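Local coordinates for protein 5-cytosine DNA methyltransferase (Entamoeba histolytica, PDB 3QV2) that probably transfers a methyl group from S-adenosyl-L-methionine to carbon 5 of cytosine in DNA or tRNA, as a DNMT2-like member of the C5-methyltransferase family, at residues S248-F257 and N268-P276. Residues are numbered along the deposited sequence; the frame is centred on the assembly and turned at random.
Sequences SIYCPIEPHF and NKNLRYFTP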
loop_
_atom_site.group_PDB
_atom_site.type_symbol
_atom_site.label_atom_id
_atom_site.label_comp_id
_atom_site.label_asym_id
_atom_site.label_seq_id
_atom_site.Cartn_x
_atom_site.Cartn_y
_atom_site.Cartn_z
ATOM N N SER A 248 3.906 13.610 -7.654
ATOM C CA SER A 248 4.634 14.409 -8.630
ATOM C C SER A 248 3.945 14.366 -9.988
ATOM O O SER A 248 3.089 13.517 -10.233
ATOM C CB SER A 248 6.070 13.899 -8.771
ATOM O OG SER A 248 6.741 13.875 -7.523
ATOM N N ILE A 249 4.316 15.294 -10.866
ATOM C CA ILE A 249 3.893 15.246 -12.262
ATOM C C ILE A 249 5.123 15.129 -13.158
ATOM O O ILE A 249 6.246 15.355 -12.709
ATOM C CB ILE A 249 3.058 16.474 -12.667
ATOM C CG1 ILE A 249 3.843 17.766 -12.427
ATOM C CG2 ILE A 249 1.738 16.492 -11.909
ATOM C CD1 ILE A 249 3.114 19.008 -12.894
ATOM N N TYR A 250 4.908 14.783 -14.423
ATOM C CA TYR A 250 6.012 14.424 -15.306
ATOM C C TYR A 250 6.265 15.417 -16.437
ATOM O O TYR A 250 5.333 15.910 -17.073
ATOM C CB TYR A 250 5.788 13.021 -15.878
ATOM C CG TYR A 250 6.795 12.603 -16.926
ATOM C CD1 TYR A 250 8.136 12.447 -16.605
ATOM C CD2 TYR A 250 6.400 12.344 -18.231
ATOM C CE1 TYR A 250 9.060 12.058 -17.559
ATOM C CE2 TYR A 250 7.314 11.953 -19.191
ATOM C CZ TYR A 250 8.643 11.813 -18.849
ATOM O OH TYR A 250 9.558 11.424 -19.800
ATOM N N CYS A 251 7.544 15.700 -16.676
ATOM C CA CYS A 251 7.967 16.522 -17.804
ATOM C C CYS A 251 8.718 15.655 -18.808
ATOM O O CYS A 251 9.793 15.137 -18.504
ATOM C CB CYS A 251 8.862 17.669 -17.328
ATOM S SG CYS A 251 9.441 18.769 -18.645
ATOM N N PRO A 252 8.148 15.495 -20.010
ATOM C CA PRO A 252 8.692 14.621 -21.051
ATOM C C PRO A 252 9.744 15.323 -21.901
ATOM O O PRO A 252 10.323 14.706 -22.795
ATOM C CB PRO A 252 7.460 14.297 -21.913
ATOM C CG PRO A 252 6.324 15.178 -21.380
ATOM C CD PRO A 252 6.938 16.187 -20.472
ATOM N N ILE A 253 9.983 16.600 -21.624
ATOM C CA ILE A 253 10.935 17.385 -22.402
ATOM C C ILE A 253 12.351 17.318 -21.833
ATOM O O ILE A 253 13.329 17.372 -22.577
ATOM C CB ILE A 253 10.481 18.859 -22.532
ATOM C CG1 ILE A 253 9.736 19.074 -23.852
ATOM C CG2 ILE A 253 11.673 19.800 -22.448
ATOM C CD1 ILE A 253 8.517 18.189 -24.025
ATOM N N GLU A 254 12.460 17.187 -20.515
ATOM C CA GLU A 254 13.768 17.185 -19.867
ATOM C C GLU A 254 14.027 15.916 -19.064
ATOM O O GLU A 254 13.205 15.525 -18.234
ATOM C CB GLU A 254 13.912 18.403 -18.954
ATOM C CG GLU A 254 13.854 19.734 -19.678
ATOM C CD GLU A 254 13.874 20.915 -18.729
ATOM O OE1 GLU A 254 13.461 20.752 -17.561
ATOM O OE2 GLU A 254 14.304 22.008 -19.152
ATOM N N PRO A 255 15.175 15.269 -19.312
ATOM C CA PRO A 255 15.601 14.113 -18.518
ATOM C C PRO A 255 15.687 14.494 -17.046
ATOM O O PRO A 255 15.208 13.763 -16.178
ATOM C CB PRO A 255 16.998 13.814 -19.065
ATOM C CG PRO A 255 16.968 14.328 -20.459
ATOM C CD PRO A 255 16.110 15.558 -20.413
ATOM N N HIS A 256 16.301 15.642 -16.779
ATOM C CA HIS A 256 16.359 16.198 -15.436
ATOM C C HIS A 256 15.655 17.546 -15.428
ATOM O O HIS A 256 16.222 18.548 -15.863
ATOM C CB HIS A 256 17.810 16.372 -14.990
ATOM C CG HIS A 256 18.516 15.083 -14.705
ATOM N ND1 HIS A 256 18.460 14.460 -13.480
ATOM C CD2 HIS A 256 19.301 14.304 -15.489
ATOM C CE1 HIS A 256 19.176 13.349 -13.518
ATOM N NE2 HIS A 256 19.696 13.232 -14.726
ATOM N N PHE A 257 14.418 17.575 -14.944
ATOM C CA PHE A 257 13.666 18.823 -14.891
ATOM C C PHE A 257 14.493 19.939 -14.266
ATOM O O PHE A 257 14.950 19.826 -13.128
ATOM C CB PHE A 257 12.355 18.642 -14.124
ATOM C CG PHE A 257 11.650 19.935 -13.815
ATOM C CD1 PHE A 257 10.854 20.553 -14.765
ATOM C CD2 PHE A 257 11.782 20.529 -12.571
ATOM C CE1 PHE A 257 10.205 21.739 -14.481
ATOM C CE2 PHE A 257 11.135 21.715 -12.280
ATOM C CZ PHE A 257 10.346 22.322 -13.238
ATOM N N ASN A 268 5.218 25.595 -21.523
ATOM C CA ASN A 268 5.679 24.810 -22.668
ATOM C C ASN A 268 6.695 23.732 -22.309
ATOM O O ASN A 268 7.806 23.709 -22.838
ATOM C CB ASN A 268 6.255 25.722 -23.754
ATOM C CG ASN A 268 5.184 26.510 -24.485
ATOM O OD1 ASN A 268 4.883 27.650 -24.129
ATOM N ND2 ASN A 268 4.606 25.906 -25.517
ATOM N N LYS A 269 6.309 22.839 -21.405
ATOM C CA LYS A 269 7.154 21.712 -21.039
ATOM C C LYS A 269 6.327 20.433 -21.065
ATOM O O LYS A 269 6.736 19.398 -20.537
ATOM C CB LYS A 269 7.785 21.934 -19.662
ATOM C CG LYS A 269 8.477 23.285 -19.523
ATOM C CD LYS A 269 9.168 23.445 -18.176
ATOM C CE LYS A 269 10.482 22.680 -18.123
ATOM N NZ LYS A 269 11.339 23.120 -16.986
ATOM N N ASN A 270 5.154 20.524 -21.686
ATOM C CA ASN A 270 4.269 19.377 -21.873
ATOM C C ASN A 270 4.009 18.578 -20.597
ATOM O O ASN A 270 3.954 17.349 -20.628
ATOM C CB ASN A 270 4.815 18.460 -22.968
ATOM C CG ASN A 270 4.858 19.135 -24.325
ATOM O OD1 ASN A 270 5.733 19.960 -24.593
ATOM N ND2 ASN A 270 3.914 18.786 -25.190
ATOM N N LEU A 271 3.838 19.280 -19.482
ATOM C CA LEU A 271 3.603 18.633 -18.196
ATOM C C LEU A 271 2.304 17.834 -18.203
ATOM O O LEU A 271 1.310 18.256 -18.794
ATOM C CB LEU A 271 3.571 19.673 -17.074
ATOM C CG LEU A 271 4.820 20.543 -16.928
ATOM C CD1 LEU A 271 4.657 21.533 -15.786
ATOM C CD2 LEU A 271 6.056 19.678 -16.729
ATOM N N ARG A 272 2.317 16.678 -17.546
ATOM C CA ARG A 272 1.126 15.844 -17.434
ATOM C C ARG A 272 1.153 15.045 -16.140
ATOM O O ARG A 272 2.218 14.805 -15.571
ATOM C CB ARG A 272 1.023 14.882 -18.620
ATOM C CG ARG A 272 2.094 13.802 -18.645
ATOM C CD ARG A 272 1.780 12.731 -19.680
ATOM N NE ARG A 272 2.868 11.767 -19.817
ATOM C CZ ARG A 272 2.960 10.635 -19.125
ATOM N NH1 ARG A 272 2.026 10.318 -18.240
ATOM N NH2 ARG A 272 3.987 9.820 -19.319
ATOM N N TYR A 273 -0.022 14.634 -15.674
ATOM C CA TYR A 273 -0.099 13.720 -14.546
ATOM C C TYR A 273 0.343 12.344 -15.008
ATOM O O TYR A 273 0.232 12.012 -16.189
ATOM C CB TYR A 273 -1.528 13.623 -14.009
ATOM C CG TYR A 273 -2.147 14.939 -13.598
ATOM C CD1 TYR A 273 -1.776 15.566 -12.417
ATOM C CD2 TYR A 273 -3.119 15.544 -14.383
ATOM C CE1 TYR A 273 -2.347 16.767 -12.035
ATOM C CE2 TYR A 273 -3.696 16.741 -14.013
ATOM C CZ TYR A 273 -3.306 17.349 -12.838
ATOM O OH TYR A 273 -3.883 18.542 -12.471
ATOM N N PHE A 274 0.852 11.543 -14.081
ATOM C CA PHE A 274 1.083 10.137 -14.364
ATOM C C PHE A 274 -0.272 9.452 -14.485
ATOM O O PHE A 274 -1.206 9.780 -13.753
ATOM C CB PHE A 274 1.906 9.485 -13.254
ATOM C CG PHE A 274 3.340 9.942 -13.209
ATOM C CD1 PHE A 274 4.281 9.390 -14.062
ATOM C CD2 PHE A 274 3.749 10.910 -12.306
ATOM C CE1 PHE A 274 5.602 9.800 -14.024
ATOM C CE2 PHE A 274 5.069 11.324 -12.260
ATOM C CZ PHE A 274 5.996 10.767 -13.122
ATOM N N THR A 275 -0.386 8.510 -15.415
ATOM C CA THR A 275 -1.638 7.788 -15.608
ATOM C C THR A 275 -1.828 6.753 -14.506
ATOM O O THR A 275 -0.868 6.375 -13.837
ATOM C CB THR A 275 -1.669 7.070 -16.968
ATOM O OG1 THR A 275 -0.783 5.944 -16.934
ATOM C CG2 THR A 275 -1.251 8.017 -18.080
ATOM N N PRO A 276 -3.073 6.294 -14.309
ATOM C CA PRO A 276 -3.332 5.245 -13.317
ATOM C C PRO A 276 -2.444 4.028 -13.558
ATOM O O PRO A 276 -1.903 3.450 -12.615
ATOM C CB PRO A 276 -4.797 4.885 -13.572
ATOM C CG PRO A 276 -5.393 6.121 -14.149
ATOM C CD PRO A 276 -4.307 6.757 -14.968
#
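Y250 and R272 form a single antiparallel bridge, a hydrogen-bonded pair in which Y250 N gives a bond of 2.9 Å to R272 O and R272 N returns one to Y250 O at 3.1 Å. L271 CA adds a C-H...O contact to the same Y250 oxygen. On one side of the bridge the Y250 and R272 side chains run side by side, and Y250 CD2 lies over one face of the guanidinium, 3.7 Å from R272 NH2, with ring and guanidinium planes 68° apart. R272 NH1 donates a hydrogen bond to the carbonyl oxygen of the next residue, Y273 O, and also forms a salt bridge with E278 of helix 276-282. Y250 CB sits over the face of the F274 ring, 4.0 Å from its centroid, while S248 O meets that ring at its edge. The other side is apolar: with CG1 set between backbone N and carbonyl carbon (chi1 58°), I249 lays CG2 3.7 Å from Y273 CD1 and CD1 near L271 CD1, and L271 CD2 packs on C251 CB. Farther along, the K269 chain bends at chi3 (77°) and brings NZ to E254 OE1 in a salt bridge of 3.2 Å whose hydrogen bond is weak, beside F257 CE1; E254 OE1 also accepts a hydrogen bond from I258 N. Strand 249-251 also pairs in parallel with strand 224-226, so 268-276 extends this small sheet by one bridge, away from the cofactor site. Two backbone bonds thus fix the register, and E278 probably balances the charge of buried R272, tying the bridge to the following helix.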